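Local coordinates for HTH-type transcriptional regulator YgaV (Escherichia coli K12, PDB 3CUO), which regulates large-scale gene expression in response to sulfide, acting as both repressor and activator of transcription and repressing many anaerobic respiratory genes when sulfide is absent, at residues A[8-11]-A[12-15]; A[15-18]-A[19-23]; A[56-59]-A[60-63]. All coordinates share one frame; numbering follows the deposited sequence.

How the interactions relate
Interactions 1 and 2 cover the start and the end of helix 11-21, with the residues just outside it, share Ala15, and both pack against the second subunit; interaction 3 lies on helix 52-64, in the predicted helix-turn-helix region. Interaction 1 is partly buried, with alanines toward the partner subunit and Glu12 pointing outward. Interaction 2 is the most buried of the three, with leucine and methionine facing the core and the dimer interface and a serine hydroxyl bonded at the C-terminal end. Interaction 3 mixes a buried apolar side with an exposed polar one carrying arginine and glutamine. Interactions 2 and 3 meet where His23 NE2 lies 3.5 Å from His58 CE1, whereas interaction 1 stays about 12 Å from interaction 3 at the nearest atoms.

Interaction 1: A[8-11]-A[12-15]; sequences QASA and EQAA
A local backbone contact between Ser10 and Ala14 and between Ala11 and Ala15 forms the first turn of helix 11-21, just after the short link from helix 2-7. The amide of Ala14 donates to Ser10 O over 2.7 Å, a nearly straight bond (N-H...O 169°). One residue on, Ala15 N reaches Ala11 O at 3.0 Å.

Among the side chains, Gln13 makes the main approach. Its CG lies between the backbone N and the carbonyl carbon (chi1 46°), which swings the chain back toward the start of the helix and sets CG 3.1 Å from Ser10 O. From there the extended chain carries the amide alongside Ser10, where NE2 comes to 3.9 Å from Ser10 CA and stays 4.1 Å from Ser10 OG. Glu12 leans away, its carboxylate outside the turn. The methyl groups of Ala11 and Ala14 are buried against Leu28 and Leu27 of the second subunit, and Tyr97 of that subunit packs on Ser10 and Gln13.

Polarity is thus divided around the turn: main-chain bonds satisfy the Ser10 and Ala11 carbonyls, small methyls let the helix lie close to the partner subunit, and Glu12 points outward, while Gln13, though largely exposed, is touched by Tyr97 of the second subunit.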
ATOM      1  N   GLN A   8     -12.747  -4.821  -7.418  1.00 46.42           N
ATOM      2  CA  GLN A   8     -11.994  -5.629  -8.367  1.00 47.17           C
ATOM      3  C   GLN A   8     -11.668  -4.915  -9.654  1.00 47.09           C
ATOM      4  O   GLN A   8     -10.575  -5.089 -10.201  1.00 48.09           O
ATOM      5  CB  GLN A   8     -12.668  -6.988  -8.659  1.00 46.58           C
ATOM      6  CG  GLN A   8     -14.017  -6.931  -9.331  1.00 48.33           C
ATOM      7  CD  GLN A   8     -14.627  -8.342  -9.420  1.00 49.94           C
ATOM      8  OE1 GLN A   8     -13.940  -9.335  -9.161  1.00 55.56           O
ATOM      9  NE2 GLN A   8     -15.896  -8.426  -9.812  1.00 52.50           N
ATOM     10  N   ALA A   9     -12.595  -4.100 -10.154  1.00 47.88           N
ATOM     11  CA  ALA A   9     -12.319  -3.311 -11.373  1.00 48.24           C
ATOM     12  C   ALA A   9     -11.223  -2.278 -11.169  1.00 48.76           C
ATOM     13  O   ALA A   9     -10.734  -1.723 -12.134  1.00 48.40           O
ATOM     14  CB  ALA A   9     -13.574  -2.631 -11.833  1.00 48.43           C
ATOM     15  N   SER A  10     -10.828  -2.034  -9.914  1.00 48.39           N
ATOM     16  CA  SER A  10      -9.816  -1.027  -9.544  1.00 47.65           C
ATOM     17  C   SER A  10      -8.528  -1.617  -9.008  1.00 47.44           C
ATOM     18  O   SER A  10      -7.600  -0.873  -8.552  1.00 46.24           O
ATOM     19  CB  SER A  10     -10.380  -0.155  -8.420  1.00 48.14           C
ATOM     20  OG  SER A  10     -11.325   0.729  -8.916  1.00 49.35           O
ATOM     21  N   ALA A  11      -8.471  -2.939  -9.003  1.00 46.95           N
ATOM     22  CA  ALA A  11      -7.404  -3.650  -8.285  1.00 46.50           C
ATOM     23  C   ALA A  11      -6.050  -3.394  -8.933  1.00 45.66           C
ATOM     24  O   ALA A  11      -5.069  -3.345  -8.276  1.00 41.44           O
ATOM     25  CB  ALA A  11      -7.724  -5.132  -8.215  1.00 45.96           C
ATOM     26  N   GLU A  12      -6.017  -3.136 -10.241  1.00 45.96           N
ATOM     27  CA  GLU A  12      -4.751  -2.946 -10.901  1.00 48.54           C
ATOM     28  C   GLU A  12      -4.237  -1.521 -10.568  1.00 48.16           C
ATOM     29  O   GLU A  12      -3.046  -1.309 -10.308  1.00 46.91           O
ATOM     30  CB  GLU A  12      -4.882  -3.192 -12.436  1.00 49.62           C
ATOM     31  CG  GLU A  12      -5.167  -4.659 -12.763  1.00 53.55           C
ATOM     32  CD  GLU A  12      -5.012  -5.015 -14.236  1.00 54.87           C
ATOM     33  OE1 GLU A  12      -5.247  -4.146 -15.119  1.00 60.66           O
ATOM     34  OE2 GLU A  12      -4.656  -6.186 -14.510  1.00 64.41           O
ATOM     35  N   GLN A  13      -5.145  -0.559 -10.518  1.00 48.20           N
ATOM     36  CA  GLN A  13      -4.732   0.763 -10.135  1.00 49.09           C
ATOM     37  C   GLN A  13      -4.429   0.869  -8.623  1.00 47.06           C
ATOM     38  O   GLN A  13      -3.509   1.558  -8.233  1.00 46.48           O
ATOM     39  CB  GLN A  13      -5.710   1.857 -10.598  1.00 50.48           C
ATOM     40  CG  GLN A  13      -7.185   1.617 -10.366  1.00 55.51           C
ATOM     41  CD  GLN A  13      -8.051   2.529 -11.267  1.00 55.59           C
ATOM     42  OE1 GLN A  13      -7.834   3.766 -11.306  1.00 65.26           O
ATOM     43  NE2 GLN A  13      -9.006   1.916 -12.033  1.00 60.20           N
ATOM     44  N   ALA A  14      -5.263   0.234  -7.805  1.00 45.09           N
ATOM     45  CA  ALA A  14      -5.032   0.139  -6.387  1.00 44.68           C
ATOM     46  C   ALA A  14      -3.635  -0.473  -6.082  1.00 42.74           C
ATOM     47  O   ALA A  14      -2.943   0.068  -5.287  1.00 43.13           O
ATOM     48  CB  ALA A  14      -6.193  -0.654  -5.718  1.00 43.06           C
ATOM     49  N   ALA A  15      -3.277  -1.614  -6.683  1.00 41.94           N
ATOM     50  CA  ALA A  15      -1.983  -2.248  -6.530  1.00 42.16           C
ATOM     51  C   ALA A  15      -0.808  -1.371  -6.926  1.00 41.26           C
ATOM     52  O   ALA A  15       0.277  -1.392  -6.287  1.00 42.66           O
ATOM     53  CB  ALA A  15      -1.923  -3.597  -7.304  1.00 41.02           C
TER

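Interaction 2: A[15-18]-A[19-23]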
ATOM      1  N   ALA A  15      -3.277  -1.614  -6.683  1.00 41.94           N
ATOM      2  CA  ALA A  15      -1.983  -2.248  -6.530  1.00 42.16           C
ATOM      3  C   ALA A  15      -0.808  -1.371  -6.926  1.00 41.26           C
ATOM      4  O   ALA A  15       0.277  -1.392  -6.287  1.00 42.66           O
ATOM      5  CB  ALA A  15      -1.923  -3.597  -7.304  1.00 41.02           C
ATOM      6  N   ALA A  16      -0.978  -0.668  -8.034  1.00 42.55           N
ATOM      7  CA  ALA A  16      -0.026   0.301  -8.530  1.00 41.35           C
ATOM      8  C   ALA A  16       0.223   1.464  -7.554  1.00 41.71           C
ATOM      9  O   ALA A  16       1.345   1.881  -7.357  1.00 41.57           O
ATOM     10  CB  ALA A  16      -0.545   0.890  -9.863  1.00 43.04           C
ATOM     11  N   LEU A  17      -0.848   2.013  -6.991  1.00 41.41           N
ATOM     12  CA  LEU A  17      -0.742   3.013  -5.972  1.00 40.80           C
ATOM     13  C   LEU A  17       0.039   2.486  -4.756  1.00 39.58           C
ATOM     14  O   LEU A  17       0.964   3.124  -4.290  1.00 36.82           O
ATOM     15  CB  LEU A  17      -2.108   3.462  -5.564  1.00 41.07           C
ATOM     16  CG  LEU A  17      -2.140   4.523  -4.474  1.00 43.44           C
ATOM     17  CD1 LEU A  17      -1.917   5.892  -5.086  1.00 47.63           C
ATOM     18  CD2 LEU A  17      -3.465   4.436  -3.728  1.00 45.48           C
ATOM     19  N   LEU A  18      -0.303   1.298  -4.252  1.00 39.10           N
ATOM     20  CA  LEU A  18       0.379   0.756  -3.113  1.00 39.37           C
ATOM     21  C   LEU A  18       1.835   0.490  -3.458  1.00 39.59           C
ATOM     22  O   LEU A  18       2.756   0.753  -2.689  1.00 40.05           O
ATOM     23  CB  LEU A  18      -0.363  -0.532  -2.620  1.00 39.79           C
ATOM     24  CG  LEU A  18      -1.776  -0.438  -2.052  1.00 37.77           C
ATOM     25  CD1 LEU A  18      -2.083  -1.792  -1.410  1.00 42.50           C
ATOM     26  CD2 LEU A  18      -1.959   0.726  -1.056  1.00 43.22           C
ATOM     27  N   LYS A  19       2.079   0.005  -4.647  1.00 42.21           N
ATOM     28  CA  LYS A  19       3.461  -0.282  -5.027  1.00 42.71           C
ATOM     29  C   LYS A  19       4.321   0.971  -5.081  1.00 43.69           C
ATOM     30  O   LYS A  19       5.474   0.943  -4.616  1.00 43.74           O
ATOM     31  CB  LYS A  19       3.478  -1.022  -6.343  1.00 44.02           C
ATOM     32  CG  LYS A  19       4.886  -1.326  -6.861  1.00 47.21           C
ATOM     33  CD  LYS A  19       4.856  -2.568  -7.755  1.00 48.27           C
ATOM     34  CE  LYS A  19       5.915  -2.500  -8.885  1.00 53.58           C
ATOM     35  NZ  LYS A  19       6.667  -3.834  -9.057  1.00 56.50           N
ATOM     36  N   ALA A  20       3.761   2.089  -5.601  1.00 42.67           N
ATOM     37  CA  ALA A  20       4.490   3.337  -5.618  1.00 42.32           C
ATOM     38  C   ALA A  20       4.810   3.924  -4.238  1.00 42.14           C
ATOM     39  O   ALA A  20       5.730   4.729  -4.092  1.00 42.60           O
ATOM     40  CB  ALA A  20       3.708   4.423  -6.503  1.00 41.43           C
ATOM     41  N   MET A  21       3.980   3.620  -3.251  1.00 42.12           N
ATOM     42  CA  MET A  21       4.174   4.112  -1.922  1.00 40.94           C
ATOM     43  C   MET A  21       5.017   3.122  -1.094  1.00 43.04           C
ATOM     44  O   MET A  21       5.383   3.448   0.008  1.00 44.38           O
ATOM     45  CB  MET A  21       2.780   4.234  -1.228  1.00 41.68           C
ATOM     46  CG  MET A  21       1.772   5.217  -1.917  1.00 42.34           C
ATOM     47  SD  MET A  21       0.190   5.537  -0.996  1.00 34.91           S
ATOM     48  CE  MET A  21       0.712   6.180   0.544  1.00 36.97           C
ATOM     49  N   SER A  22       5.329   1.932  -1.608  1.00 42.31           N
ATOM     50  CA  SER A  22       5.900   0.840  -0.772  1.00 41.85           C
ATOM     51  C   SER A  22       7.396   0.871  -0.519  1.00 43.12           C
ATOM     52  O   SER A  22       8.038  -0.159  -0.502  1.00 42.23           O
ATOM     53  CB  SER A  22       5.539  -0.536  -1.348  1.00 41.73           C
ATOM     54  OG  SER A  22       5.958  -0.694  -2.690  1.00 43.51           O
ATOM     55  N   HIS A  23       7.928   2.071  -0.258  1.00 43.51           N
ATOM     56  CA  HIS A  23       9.341   2.292   0.076  1.00 43.33           C
ATOM     57  C   HIS A  23       9.333   3.181   1.304  1.00 43.43           C
ATOM     58  O   HIS A  23       8.483   4.062   1.390  1.00 42.36           O
ATOM     59  CB  HIS A  23      10.062   2.936  -1.079  1.00 43.82           C
ATOM     60  CG  HIS A  23      11.550   3.057  -0.879  1.00 42.92           C
ATOM     61  ND1 HIS A  23      12.121   3.895   0.060  1.00 43.05           N
ATOM     62  CD2 HIS A  23      12.575   2.464  -1.535  1.00 44.42           C
ATOM     63  CE1 HIS A  23      13.430   3.759   0.023  1.00 43.71           C
ATOM     64  NE2 HIS A  23      13.733   2.924  -0.959  1.00 47.20           N
TER
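With CG on the opposite side of the CA-CB bond from the carbonyl carbon (chi1 -61°), Met21 lays its side chain back along the helix toward Leu17: CG comes to 3.3 Å from Leu17 O and SD to 4.3 Å from Leu17 CG. The branch point of Leu17 is thus the atom that meets the sulfur, an apolar contact one helical turn long.

The backbone beneath is helical. Lys19 N donates to Ala15 O and Ala20 N to Ala16 O, while Met21 N bonds Leu17 O at 3.2 Å and adds a weak bond to Leu18 O, consistent with the turn tightening toward the end of the helix. There Ser22 folds back, with OG between its backbone N and carbonyl carbon (chi1 57°). The hydroxyl donates to Lys19 O over 2.6 Å, and Ser22 N reaches the same oxygen at 3.2 Å from the same face of its plane. Beyond this, His23 is the N-cap of the following helix, its ND1 bonded to Lys25 N.

Leu17, Leu18 and Met21 rest on Ile89 of helix 84-97, and Met21 also touches Leu27 and Leu30 of helix 24-33. Across the dimer, Leu18 packs on Met21 of the second subunit and Lys19 on its Ser22.

Chemically, the buried side is held by dispersion between aliphatic groups and a thioether. Ser22 OG and Ser22 N both donate to Lys19 O, giving this acceptor two partners where the regular hydrogen bonding of the helix runs out, and the His23 cap begins the next helix directly.

Interaction 3: A[56-59]-A[60-63]; sequences SQHL and ARMR
Arg61 N donates to Gln57 O over 3.1 Å and Met62 N to His58 O over 2.9 Å. Bonds from Ala60 N to Ser56 O and from Arg63 N to Leu59 O complete the set of four that carries helix 52-64 through this region.

Outside the backbone, Arg61 runs back over the preceding turn. Its CG stands anti to the carbonyl carbon (chi1 -49°), and the chain stretches from there to NE, with CG only 2.9 Å from Gln57 O. Gln57 CB lies over one face of the guanidinium, 3.7 Å above its plane and toward the rim. NH1 in turn hangs over the rim of the His58 ring, 3.7 Å from His58 ND1, with ring and guanidinium steeply inclined at 74°. The polar partner of His58 ND1 is instead Arg26 of helix 24-33, and Arg63 NH1 bonds Ser70 OG of strand 68-72.

On the buried side, Met62 bends at chi3 (-78°) and brings its CE back toward the preceding turn, 3.6 Å from His58 O and 4.2 Å from His58 CB, while Leu59 CD2 approaches the same methyl. Leu59 and Met62 together meet Ile29 of helix 24-33 and Ile68 of strand 68-72; Leu59 also packs on Leu44 of helix 41-48.

One face packed into the core and another bearing Gln57 and Arg61 outside suit the second helix of a helix-turn-helix, consistent with the predicted DNA-binding motif of this ArsR-family winged-helix fold.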
ATOM      1  N   SER A  56      15.690  12.911  -5.638  1.00 42.81           N
ATOM      2  CA  SER A  56      15.088  13.430  -6.860  1.00 43.45           C
ATOM      3  C   SER A  56      14.569  12.325  -7.772  1.00 42.88           C
ATOM      4  O   SER A  56      13.535  12.498  -8.444  1.00 41.65           O
ATOM      5  CB  SER A  56      16.081  14.380  -7.584  1.00 44.26           C
ATOM      6  OG  SER A  56      16.198  15.605  -6.858  1.00 45.79           O
ATOM      7  N   GLN A  57      15.238  11.168  -7.773  1.00 42.39           N
ATOM      8  CA  GLN A  57      14.739  10.015  -8.550  1.00 43.08           C
ATOM      9  C   GLN A  57      13.474   9.473  -7.978  1.00 41.22           C
ATOM     10  O   GLN A  57      12.606   9.174  -8.730  1.00 40.87           O
ATOM     11  CB  GLN A  57      15.739   8.826  -8.645  1.00 43.36           C
ATOM     12  CG  GLN A  57      16.570   8.842  -9.910  1.00 45.29           C
ATOM     13  CD  GLN A  57      17.874   8.115  -9.748  1.00 47.44           C
ATOM     14  OE1 GLN A  57      18.905   8.453 -10.390  1.00 55.51           O
ATOM     15  NE2 GLN A  57      17.875   7.141  -8.854  1.00 46.68           N
ATOM     16  N   HIS A  58      13.390   9.296  -6.663  1.00 39.75           N
ATOM     17  CA  HIS A  58      12.137   8.882  -6.017  1.00 39.86           C
ATOM     18  C   HIS A  58      11.034   9.909  -6.389  1.00 38.27           C
ATOM     19  O   HIS A  58       9.965   9.549  -6.825  1.00 39.92           O
ATOM     20  CB  HIS A  58      12.254   8.779  -4.478  1.00 40.15           C
ATOM     21  CG  HIS A  58      13.006   7.558  -3.970  1.00 41.49           C
ATOM     22  ND1 HIS A  58      12.459   6.290  -3.931  1.00 45.79           N
ATOM     23  CD2 HIS A  58      14.224   7.445  -3.401  1.00 41.81           C
ATOM     24  CE1 HIS A  58      13.317   5.441  -3.390  1.00 42.41           C
ATOM     25  NE2 HIS A  58      14.401   6.118  -3.062  1.00 39.74           N
ATOM     26  N   LEU A  59      11.305  11.182  -6.222  1.00 38.10           N
ATOM     27  CA  LEU A  59      10.308  12.218  -6.584  1.00 38.92           C
ATOM     28  C   LEU A  59       9.785  12.149  -8.025  1.00 38.41           C
ATOM     29  O   LEU A  59       8.580  12.282  -8.238  1.00 39.79           O
ATOM     30  CB  LEU A  59      10.894  13.603  -6.352  1.00 37.12           C
ATOM     31  CG  LEU A  59      11.041  13.862  -4.859  1.00 35.83           C
ATOM     32  CD1 LEU A  59      12.087  14.947  -4.609  1.00 31.44           C
ATOM     33  CD2 LEU A  59       9.680  14.156  -4.197  1.00 39.48           C
ATOM     34  N   ALA A  60      10.698  11.990  -8.988  1.00 39.36           N
ATOM     35  CA  ALA A  60      10.363  11.890 -10.423  1.00 40.85           C
ATOM     36  C   ALA A  60       9.520  10.696 -10.692  1.00 40.70           C
ATOM     37  O   ALA A  60       8.486  10.772 -11.376  1.00 39.39           O
ATOM     38  CB  ALA A  60      11.661  11.873 -11.323  1.00 40.73           C
ATOM     39  N   ARG A  61       9.879   9.576 -10.055  1.00 40.79           N
ATOM     40  CA  ARG A  61       9.081   8.388 -10.202  1.00 41.35           C
ATOM     41  C   ARG A  61       7.698   8.528  -9.552  1.00 39.80           C
ATOM     42  O   ARG A  61       6.731   8.115 -10.143  1.00 39.88           O
ATOM     43  CB  ARG A  61       9.822   7.129  -9.655  1.00 42.40           C
ATOM     44  CG  ARG A  61      11.298   6.980 -10.163  1.00 45.44           C
ATOM     45  CD  ARG A  61      11.861   5.627  -9.725  1.00 50.05           C
ATOM     46  NE  ARG A  61      13.336   5.488  -9.629  1.00 56.39           N
ATOM     47  CZ  ARG A  61      14.026   5.226  -8.493  1.00 58.58           C
ATOM     48  NH1 ARG A  61      13.446   5.127  -7.293  1.00 54.73           N
ATOM     49  NH2 ARG A  61      15.357   5.114  -8.555  1.00 61.14           N
ATOM     50  N   MET A  62       7.592   9.099  -8.358  1.00 38.29           N
ATOM     51  CA  MET A  62       6.279   9.284  -7.754  1.00 39.19           C
ATOM     52  C   MET A  62       5.392  10.259  -8.550  1.00 37.33           C
ATOM     53  O   MET A  62       4.189  10.098  -8.605  1.00 36.72           O
ATOM     54  CB  MET A  62       6.433   9.750  -6.308  1.00 39.30           C
ATOM     55  CG  MET A  62       6.858   8.625  -5.363  1.00 42.05           C
ATOM     56  SD  MET A  62       6.770   8.998  -3.589  1.00 45.76           S
ATOM     57  CE  MET A  62       8.293   9.924  -3.683  1.00 20.66           C
ATOM     58  N   ARG A  63       5.998  11.249  -9.178  1.00 37.54           N
ATOM     59  CA  ARG A  63       5.243  12.210 -10.044  1.00 38.36           C
ATOM     60  C   ARG A  63       4.687  11.460 -11.242  1.00 39.21           C
ATOM     61  O   ARG A  63       3.525  11.593 -11.587  1.00 38.15           O
ATOM     62  CB  ARG A  63       6.153  13.357 -10.498  1.00 36.78           C
ATOM     63  CG  ARG A  63       5.368  14.493 -11.255  1.00 37.71           C
ATOM     64  CD  ARG A  63       6.267  15.565 -11.740  1.00 39.47           C
ATOM     65  NE  ARG A  63       7.417  15.033 -12.458  1.00 40.55           N
ATOM     66  CZ  ARG A  63       8.672  15.441 -12.311  1.00 41.34           C
ATOM     67  NH1 ARG A  63       8.985  16.420 -11.474  1.00 43.04           N
ATOM     68  NH2 ARG A  63       9.624  14.842 -12.994  1.00 41.50           N
TER